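Local coordinates for diketoreductase (Acinetobacter baylyi, PDB 4E12), which reduces dicarbonyl compounds with NADH and probably acts as a (3S)-3-hydroxyacyl-CoA dehydrogenase in fatty acid beta-oxidation, at residues L110-A113 / K114-F117; D128-G131 / Y132-R135; A259-L262 / K263-I267; G270-G273 / L274-E278. All coordinates share one frame; numbering follows the deposited sequence.

Interactions 1 and 2 belong to the NAD-binding domain and follow each other through strand 116-119 and helix 126-133; they touch directly, because the guanidinium of Arg135 bonds to backbone oxygens of Ala111, Pro112 and Thr115. Interactions 3 and 4 lie in the C-terminal domain, where helix 253-267 runs out into the loop of residues 270-278, joined by Lys271 N bonding to Tyr266 O at 3.0 Å. The centres of interactions 1 and 3 are about 45 Å apart. The first three contacts are partly buried, with alanine, phenylalanine, leucine and tyrosine packing beside backbone bonds, whereas interaction 4 is a surface contact with a salt bridge.

Interaction 1 of 4, residues L110-A113 / K114-F117; sequences LAPA and KTIF
Pro112 and Thr115 close a type I beta turn, a local contact in the loop that carries the chain from helix 97-110 into strand 116-119 of the Rossmann-type NAD-binding domain. The evidence is the bond from Thr115 N to Pro112 O, 3.0 Å long and nearly straight (169° at the hydrogen), with the donor standing 43° above the carbonyl plane. Thr115 OG1 lies beside its own backbone N and anti to the carbonyl carbon (chi1 -58°), which brings it against the proline ring, 3.3 Å from Pro112 CG. That hydroxyl is also hydrogen-bonded to Ala86 O. Lys114 also crosses the proline ring, its CE 3.9 Å from the same atom, Pro112 CG. Its CG sits between backbone N and carbonyl carbon, and from there the extended chain carries NZ away from the turn to salt bridges with Asp85 and Asp87.

Ala111, the first residue to leave helical geometry after the helix, turns its methyl toward the strand. Ala111 CB meets the Phe117 ring at its edge and in its plane, 3.8 Å from Phe117 CE1, and is 3.8 Å from Thr115 CB as well. One small methyl thus packs against two residues of the segment 114-117.

Around the turn, Ile116 and Phe117 enter the mixed sheet, where strand 116-119 lies parallel between strands 88-91 and 139-144, with backbone bonds from Ile116 to Asp87 and Val89 and from Phe117 to Lys138 and Leu140. Ile116 packs on helix 164-176, Thr115 on Val89 of strand 88-91, and Phe117 against the side chain of Arg135.

Interaction 2 of 4, residues D128-G131 / Y132-R135; sequences DLVG and YTGR
Thr133 and Val130 form the principal polar contact near the end of the short helix 126-133. Val130 O accepts two bonds from the same residue: Thr133 OG1 donates at 2.8 Å from within the carbonyl plane, and Thr133 N donates at 3.0 Å from 57° above it. The hydroxyl can do this because OG1 lies between the backbone N and the carbonyl carbon (chi1 67°), turned back along the helix. OG1 also accepts from Arg135 N at 3.0 Å, so the hydroxyl is gripped as donor on one bond and acceptor on the other, which fixes its rotation. A further backbone bond, Tyr132 N to Leu129 O, is 3.2 Å long. Both backbone bonds span three residues, in keeping with the weak bonding of this helix.

Van der Waals contact is carried by the Tyr132 ring, which lies back along the preceding turn. Its CD2 is 3.6 Å from Leu129 O and its CE2 is 3.8 Å from Asp128 O, while the apolar pair, Leu129 CD2 and Tyr132 CE2, is looser, at 4.4 Å. Beyond the segment, the ring packs on Arg101, Tyr104 and Thr105 of helix 97-110. On the sheet side, Leu129, Val130 and Thr133 touch Phe139. Leu129 also lies close to Lys100 of helix 97-110, an NAD(+)-binding residue, although no cofactor is bound to this chain.

Gly134 leaves the helix with positive phi, and the bond from Arg135 N to Thr133 OG1 completes an ST turn there. This helix ending belongs to the beta-alpha-beta unit of strand 116-119, helix 126-133 and strand 139-144 in the Rossmann-type fold.

Interaction 3 of 4, residues A259-L262 / K263-I267; sequences AAYL and KENYI
Leu262 O accepts two backbone bonds, from Tyr266 N at 2.7 Å and from Ile267 N at 2.9 Å, which arrive from opposite faces of its carbonyl plane. The second spans five residues, the mark of a pi-type turn. One turn earlier the helix is regular, with Lys263 N bonded to Ala259 O and Glu264 N to Ala260 O.

Tyr261 O likewise takes Asn265 N at 2.9 Å, and a weak bond from Asn265 ND2, bent to 128° at the hydrogen. The amide nitrogen that makes this weak bond also lies over the centre of the Tyr261 ring, 3.2 Å above its plane, with the ring and amide planes 57° apart. Tyr261 CG is anti to the backbone N (chi1 -179°), which lays the ring alongside the following turn.

The two tyrosine hydroxyls share one water, 2.7 Å from Tyr261 OH and 2.6 Å from Tyr266 OH. Beside the water bridge, Tyr261 CE2 meets the edge of the Tyr266 ring, 3.8 Å from Tyr266 CE1. Lys263 NZ is paired with Asp268. The five-residue bond to Leu262 O makes this a pi-type turn, placed in the last turn of helix 253-267, in the C-terminal domain.

Interaction 4 of 4, residues G270-G273 / L274-E278; sequences GKLG and LATGE
Lys271 and Glu278 lie side by side and point the same way, two extended chains reaching out from the two arms of a tight loop. The carboxylate lies alongside the far methylenes: Glu278 OE2 is 3.4 Å from Lys271 CE and 3.5 Å from Lys271 NZ, the latter a salt bridge at rather long range.

Leu272 and Thr276 cross at an angle instead. Thr276 CG2 rests on the leucine, 3.8 Å from Leu272 CB, and the hydroxyl turns to the backbone: Leu272 N donates to Thr276 OG1 at 3.1 Å, with 162° at the hydrogen. Thr276 OG1 sits between backbone N and carbonyl carbon (chi1 61°), which points the oxygen at that amide while the methyl faces the leucine. Leu272 also packs on Ile267 of helix 253-267, and a sulfate ion lies near it.

The backbone holds the two ends together through a single antiparallel bridge, a hydrogen-bonded pair in which Gly273 N donates to Glu278 O at 2.8 Å. Gly273 O receives weak bonds from Thr276 N and Gly277 N. Gly273 and Gly277 both have positive phi, a backbone shape glycine takes up easily.

The chemistry divides accordingly: backbone and hydroxyl bonds appear to set the shape of the loop, and the long lysine-glutamate pair, partly exposed to solvent, probably contributes a modest electrostatic attraction.

Interaction 1 of 4, residues L110-A113 / K114-F117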
loop_
_atom_site.group_PDB
_atom_site.type_symbol
_atom_site.label_atom_id
_atom_site.label_comp_id
_atom_site.label_asym_id
_atom_site.label_seq_id
_atom_site.Cartn_x
_atom_site.Cartn_y
_atom_site.Cartn_z
ATOM N N LEU A 110 -30.374 1.035 30.502
ATOM C CA LEU A 110 -30.324 -0.272 31.137
ATOM C C LEU A 110 -28.991 -0.594 31.814
ATOM O O LEU A 110 -28.942 -1.383 32.759
ATOM C CB LEU A 110 -30.668 -1.346 30.113
ATOM C CG LEU A 110 -32.009 -1.147 29.410
ATOM C CD1 LEU A 110 -32.247 -2.245 28.386
ATOM C CD2 LEU A 110 -33.129 -1.133 30.436
ATOM N N ALA A 111 -27.900 -0.001 31.347
ATOM C CA ALA A 111 -26.603 -0.380 31.874
ATOM C C ALA A 111 -26.228 0.394 33.128
ATOM O O ALA A 111 -26.530 1.585 33.254
ATOM C CB ALA A 111 -25.524 -0.208 30.808
ATOM N N PRO A 112 -25.573 -0.281 34.087
ATOM C CA PRO A 112 -25.164 0.446 35.287
ATOM C C PRO A 112 -24.217 1.594 34.912
ATOM O O PRO A 112 -23.579 1.568 33.855
ATOM C CB PRO A 112 -24.476 -0.628 36.134
ATOM C CG PRO A 112 -24.013 -1.652 35.149
ATOM C CD PRO A 112 -25.047 -1.658 34.061
ATOM N N ALA A 113 -24.142 2.612 35.760
ATOM C CA ALA A 113 -23.386 3.817 35.436
ATOM C C ALA A 113 -21.924 3.525 35.084
ATOM O O ALA A 113 -21.285 4.303 34.369
ATOM C CB ALA A 113 -23.471 4.814 36.581
ATOM N N LYS A 114 -21.402 2.408 35.580
ATOM C CA LYS A 114 -19.989 2.073 35.412
ATOM C C LYS A 114 -19.637 1.658 33.986
ATOM O O LYS A 114 -18.465 1.710 33.596
ATOM C CB LYS A 114 -19.599 0.934 36.346
ATOM C CG LYS A 114 -20.388 -0.337 36.105
ATOM C CD LYS A 114 -19.744 -1.518 36.824
ATOM C CE LYS A 114 -20.523 -2.788 36.532
ATOM N NZ LYS A 114 -19.917 -3.967 37.216
ATOM N N THR A 115 -20.647 1.240 33.226
ATOM C CA THR A 115 -20.446 0.564 31.944
ATOM C C THR A 115 -19.826 1.418 30.837
ATOM O O THR A 115 -20.337 2.480 30.469
ATOM C CB THR A 115 -21.752 -0.107 31.440
ATOM O OG1 THR A 115 -22.201 -1.050 32.427
ATOM C CG2 THR A 115 -21.504 -0.867 30.136
ATOM N N ILE A 116 -18.718 0.922 30.290
ATOM C CA ILE A 116 -18.113 1.531 29.110
ATOM C C ILE A 116 -18.794 0.981 27.866
ATOM O O ILE A 116 -19.048 -0.224 27.779
ATOM C CB ILE A 116 -16.618 1.208 29.040
ATOM C CG1 ILE A 116 -15.923 1.777 30.278
ATOM C CG2 ILE A 116 -16.027 1.728 27.729
ATOM C CD1 ILE A 116 -14.471 1.394 30.432
ATOM N N PHE A 117 -19.115 1.862 26.922
ATOM C CA PHE A 117 -19.713 1.435 25.660
ATOM C C PHE A 117 -18.678 1.540 24.542
ATOM O O PHE A 117 -18.068 2.593 24.344
ATOM C CB PHE A 117 -20.899 2.319 25.255
ATOM C CG PHE A 117 -22.083 2.264 26.191
ATOM C CD1 PHE A 117 -22.201 1.269 27.155
ATOM C CD2 PHE A 117 -23.083 3.221 26.097
ATOM C CE1 PHE A 117 -23.301 1.226 28.014
ATOM C CE2 PHE A 117 -24.190 3.190 26.955
ATOM C CZ PHE A 117 -24.297 2.192 27.911
#

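Interaction 2 of 4, residues D128-G131 / Y132-R135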
loop_
_atom_site.group_PDB
_atom_site.type_symbol
_atom_site.label_atom_id
_atom_site.label_comp_id
_atom_site.label_asym_id
_atom_site.label_seq_id
_atom_site.Cartn_x
_atom_site.Cartn_y
_atom_site.Cartn_z
ATOM N N ASP A 128 -21.392 10.189 15.451
ATOM C CA ASP A 128 -22.727 9.958 14.904
ATOM C C ASP A 128 -23.660 9.358 15.954
ATOM O O ASP A 128 -24.883 9.476 15.849
ATOM C CB ASP A 128 -22.676 9.026 13.683
ATOM C CG ASP A 128 -22.003 9.663 12.481
ATOM O OD1 ASP A 128 -21.924 10.904 12.438
ATOM O OD2 ASP A 128 -21.551 8.927 11.574
ATOM N N LEU A 129 -23.078 8.729 16.970
ATOM C CA LEU A 129 -23.843 7.879 17.876
ATOM C C LEU A 129 -23.782 8.342 19.332
ATOM O O LEU A 129 -24.592 7.906 20.154
ATOM C CB LEU A 129 -23.310 6.444 17.781
ATOM C CG LEU A 129 -23.331 5.738 16.426
ATOM C CD1 LEU A 129 -22.542 4.438 16.473
ATOM C CD2 LEU A 129 -24.758 5.503 15.952
ATOM N N VAL A 130 -22.831 9.208 19.669
ATOM C CA VAL A 130 -22.565 9.526 21.071
ATOM C C VAL A 130 -23.781 10.078 21.816
ATOM O O VAL A 130 -24.002 9.751 22.987
ATOM C CB VAL A 130 -21.363 10.474 21.233
ATOM C CG1 VAL A 130 -21.570 11.743 20.425
ATOM C CG2 VAL A 130 -21.121 10.789 22.704
ATOM N N GLY A 131 -24.566 10.897 21.126
ATOM C CA GLY A 131 -25.713 11.531 21.752
ATOM C C GLY A 131 -26.722 10.577 22.360
ATOM O O GLY A 131 -27.376 10.910 23.352
ATOM N N TYR A 132 -26.849 9.390 21.777
ATOM C CA TYR A 132 -27.830 8.413 22.226
ATOM C C TYR A 132 -27.358 7.693 23.482
ATOM O O TYR A 132 -28.173 7.201 24.266
ATOM C CB TYR A 132 -28.064 7.372 21.140
ATOM C CG TYR A 132 -28.385 7.960 19.795
ATOM C CD1 TYR A 132 -29.284 9.012 19.674
ATOM C CD2 TYR A 132 -27.789 7.461 18.638
ATOM C CE1 TYR A 132 -29.586 9.561 18.429
ATOM C CE2 TYR A 132 -28.082 8.001 17.388
ATOM C CZ TYR A 132 -28.981 9.050 17.290
ATOM O OH TYR A 132 -29.275 9.588 16.060
ATOM N N THR A 133 -26.050 7.610 23.677
ATOM C CA THR A 133 -25.543 6.818 24.786
ATOM C C THR A 133 -25.974 7.390 26.124
ATOM O O THR A 133 -26.350 6.643 27.028
ATOM C CB THR A 133 -24.009 6.702 24.794
ATOM O OG1 THR A 133 -23.423 7.980 25.061
ATOM C CG2 THR A 133 -23.511 6.172 23.462
ATOM N N GLY A 134 -25.907 8.710 26.254
ATOM C CA GLY A 134 -26.180 9.331 27.535
ATOM C C GLY A 134 -24.969 9.293 28.439
ATOM O O GLY A 134 -25.025 9.706 29.600
ATOM N N ARG A 135 -23.873 8.758 27.910
ATOM C CA ARG A 135 -22.610 8.744 28.629
ATOM C C ARG A 135 -21.428 8.963 27.686
ATOM O O ARG A 135 -20.619 8.061 27.461
ATOM C CB ARG A 135 -22.456 7.461 29.453
ATOM C CG ARG A 135 -22.474 6.156 28.666
ATOM C CD ARG A 135 -22.419 4.951 29.620
ATOM N NE ARG A 135 -23.679 4.778 30.347
ATOM C CZ ARG A 135 -23.911 3.834 31.255
ATOM N NH1 ARG A 135 -22.971 2.960 31.566
ATOM N NH2 ARG A 135 -25.095 3.761 31.855
#

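Interaction 3 of 4, residues A259-L262 / K263-I267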
loop_
_atom_site.group_PDB
_atom_site.type_symbol
_atom_site.label_atom_id
_atom_site.label_comp_id
_atom_site.label_asym_id
_atom_site.label_seq_id
_atom_site.Cartn_x
_atom_site.Cartn_y
_atom_site.Cartn_z
ATOM N N ALA A 259 -16.751 -0.943 -9.858
ATOM C CA ALA A 259 -17.878 -1.763 -9.423
ATOM C C ALA A 259 -18.543 -2.453 -10.619
ATOM O O ALA A 259 -18.751 -3.671 -10.607
ATOM C CB ALA A 259 -18.888 -0.925 -8.648
ATOM N N ALA A 260 -18.858 -1.683 -11.659
ATOM C CA ALA A 260 -19.459 -2.248 -12.869
ATOM C C ALA A 260 -18.555 -3.303 -13.511
ATOM O O ALA A 260 -19.052 -4.278 -14.076
ATOM C CB ALA A 260 -19.790 -1.153 -13.872
ATOM N N TYR A 261 -17.237 -3.104 -13.425
ATOM C CA TYR A 261 -16.251 -4.008 -14.014
ATOM C C TYR A 261 -16.246 -5.335 -13.267
ATOM O O TYR A 261 -16.218 -6.417 -13.865
ATOM C CB TYR A 261 -14.849 -3.377 -13.963
ATOM C CG TYR A 261 -13.758 -4.221 -14.571
ATOM C CD1 TYR A 261 -13.385 -4.064 -15.909
ATOM C CD2 TYR A 261 -13.088 -5.179 -13.813
ATOM C CE1 TYR A 261 -12.375 -4.844 -16.466
ATOM C CE2 TYR A 261 -12.075 -5.960 -14.362
ATOM C CZ TYR A 261 -11.723 -5.792 -15.683
ATOM O OH TYR A 261 -10.723 -6.574 -16.224
ATOM N N LEU A 262 -16.291 -5.238 -11.952
ATOM C CA LEU A 262 -16.355 -6.413 -11.100
ATOM C C LEU A 262 -17.653 -7.146 -11.348
ATOM O O LEU A 262 -17.671 -8.373 -11.479
ATOM C CB LEU A 262 -16.303 -6.009 -9.632
ATOM C CG LEU A 262 -15.009 -5.483 -9.036
ATOM C CD1 LEU A 262 -15.275 -5.133 -7.581
ATOM C CD2 LEU A 262 -13.945 -6.565 -9.129
ATOM N N LYS A 263 -18.736 -6.381 -11.428
ATOM C CA LYS A 263 -20.061 -6.970 -11.565
ATOM C C LYS A 263 -20.129 -7.808 -12.838
ATOM O O LYS A 263 -20.506 -8.982 -12.797
ATOM C CB LYS A 263 -21.126 -5.872 -11.559
ATOM C CG LYS A 263 -22.591 -6.333 -11.521
ATOM C CD LYS A 263 -22.902 -7.111 -10.262
ATOM C CE LYS A 263 -24.395 -7.218 -10.009
ATOM N NZ LYS A 263 -25.150 -7.875 -11.119
ATOM N N GLU A 264 -19.735 -7.209 -13.958
ATOM C CA GLU A 264 -19.771 -7.866 -15.254
ATOM C C GLU A 264 -18.782 -9.009 -15.348
ATOM O O GLU A 264 -19.133 -10.095 -15.812
ATOM C CB GLU A 264 -19.480 -6.866 -16.377
ATOM C CG GLU A 264 -19.406 -7.520 -17.759
ATOM C CD GLU A 264 -19.045 -6.537 -18.860
ATOM O OE1 GLU A 264 -19.007 -5.320 -18.581
ATOM O OE2 GLU A 264 -18.799 -6.980 -20.002
ATOM N N ASN A 265 -17.551 -8.774 -14.903
ATOM C CA ASN A 265 -16.474 -9.722 -15.121
ATOM C C ASN A 265 -16.276 -10.749 -14.023
ATOM O O ASN A 265 -15.649 -11.777 -14.267
ATOM C CB ASN A 265 -15.172 -8.982 -15.374
ATOM C CG ASN A 265 -15.232 -8.160 -16.622
ATOM O OD1 ASN A 265 -15.457 -8.697 -17.707
ATOM N ND2 ASN A 265 -15.077 -6.850 -16.483
ATOM N N TYR A 266 -16.789 -10.504 -12.823
ATOM C CA TYR A 266 -16.534 -11.433 -11.732
ATOM C C TYR A 266 -17.790 -11.853 -11.005
ATOM O O TYR A 266 -18.152 -13.031 -11.027
ATOM C CB TYR A 266 -15.486 -10.862 -10.765
ATOM C CG TYR A 266 -14.160 -10.686 -11.456
ATOM C CD1 TYR A 266 -13.882 -9.531 -12.186
ATOM C CD2 TYR A 266 -13.182 -11.677 -11.388
ATOM C CE1 TYR A 266 -12.665 -9.366 -12.835
ATOM C CE2 TYR A 266 -11.962 -11.524 -12.030
ATOM C CZ TYR A 266 -11.711 -10.367 -12.751
ATOM O OH TYR A 266 -10.509 -10.221 -13.380
ATOM N N ILE A 267 -18.465 -10.899 -10.382
ATOM C CA ILE A 267 -19.677 -11.200 -9.632
ATOM C C ILE A 267 -20.675 -11.997 -10.494
ATOM O O ILE A 267 -21.274 -12.970 -10.028
ATOM C CB ILE A 267 -20.381 -9.903 -9.146
ATOM C CG1 ILE A 267 -19.407 -8.993 -8.377
ATOM C CG2 ILE A 267 -21.571 -10.246 -8.268
ATOM C CD1 ILE A 267 -18.687 -9.685 -7.263
HETATM O O HOH W 1 -9.370 -8.533 -15.028
#

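Interaction 4 of 4, residues G270-G273 / L274-E278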
loop_
_atom_site.group_PDB
_atom_site.type_symbol
_atom_site.label_atom_id
_atom_site.label_comp_id
_atom_site.label_asym_id
_atom_site.label_seq_id
_atom_site.Cartn_x
_atom_site.Cartn_y
_atom_site.Cartn_z
ATOM N N GLY A 270 -19.883 -15.726 -10.764
ATOM C CA GLY A 270 -19.608 -16.449 -9.538
ATOM C C GLY A 270 -18.135 -16.511 -9.158
ATOM O O GLY A 270 -17.710 -17.422 -8.448
ATOM N N LYS A 271 -17.340 -15.552 -9.631
ATOM C CA LYS A 271 -15.930 -15.458 -9.232
ATOM C C LYS A 271 -15.790 -14.389 -8.160
ATOM O O LYS A 271 -15.561 -13.218 -8.477
ATOM C CB LYS A 271 -15.056 -15.103 -10.446
ATOM C CG LYS A 271 -15.072 -16.169 -11.533
ATOM C CD LYS A 271 -14.195 -15.777 -12.720
ATOM C CE LYS A 271 -14.187 -16.856 -13.800
ATOM N NZ LYS A 271 -13.287 -16.492 -14.939
ATOM N N LEU A 272 -15.933 -14.781 -6.895
ATOM C CA LEU A 272 -16.041 -13.809 -5.810
ATOM C C LEU A 272 -14.759 -13.663 -5.003
ATOM O O LEU A 272 -14.692 -12.882 -4.047
ATOM C CB LEU A 272 -17.207 -14.181 -4.895
ATOM C CG LEU A 272 -18.569 -14.293 -5.571
ATOM C CD1 LEU A 272 -19.633 -14.577 -4.529
ATOM C CD2 LEU A 272 -18.879 -12.994 -6.290
ATOM N N GLY A 273 -13.735 -14.410 -5.391
ATOM C CA GLY A 273 -12.478 -14.318 -4.690
ATOM C C GLY A 273 -12.139 -15.565 -3.907
ATOM O O GLY A 273 -12.447 -16.683 -4.325
ATOM N N LEU A 274 -11.508 -15.358 -2.759
ATOM C CA LEU A 274 -10.999 -16.425 -1.917
ATOM C C LEU A 274 -12.124 -17.391 -1.528
ATOM O O LEU A 274 -11.960 -18.613 -1.592
ATOM C CB LEU A 274 -10.367 -15.788 -0.680
ATOM C CG LEU A 274 -9.216 -16.504 0.007
ATOM C CD1 LEU A 274 -8.130 -16.791 -1.023
ATOM C CD2 LEU A 274 -8.685 -15.609 1.118
ATOM N N ALA A 275 -13.277 -16.833 -1.175
ATOM C CA ALA A 275 -14.438 -17.618 -0.753
ATOM C C ALA A 275 -14.870 -18.682 -1.749
ATOM O O ALA A 275 -15.167 -19.816 -1.360
ATOM C CB ALA A 275 -15.614 -16.700 -0.444
ATOM N N THR A 276 -14.952 -18.329 -3.027
ATOM C CA THR A 276 -15.449 -19.292 -4.004
ATOM C C THR A 276 -14.298 -20.069 -4.609
ATOM O O THR A 276 -14.507 -21.015 -5.371
ATOM C CB THR A 276 -16.309 -18.626 -5.127
ATOM O OG1 THR A 276 -15.521 -17.671 -5.850
ATOM C CG2 THR A 276 -17.502 -17.923 -4.524
ATOM N N GLY A 277 -13.075 -19.681 -4.260
ATOM C CA GLY A 277 -11.919 -20.362 -4.817
ATOM C C GLY A 277 -11.384 -19.748 -6.099
ATOM O O GLY A 277 -10.423 -20.255 -6.683
ATOM N N GLU A 278 -12.000 -18.657 -6.547
ATOM C CA GLU A 278 -11.518 -17.923 -7.711
ATOM C C GLU A 278 -12.046 -16.503 -7.678
ATOM O O GLU A 278 -13.233 -16.288 -7.441
ATOM C CB GLU A 278 -11.968 -18.573 -9.017
ATOM C CG GLU A 278 -11.424 -17.858 -10.247
ATOM C CD GLU A 278 -11.687 -18.591 -11.542
ATOM O OE1 GLU A 278 -12.321 -19.665 -11.508
ATOM O OE2 GLU A 278 -11.239 -18.094 -12.598
#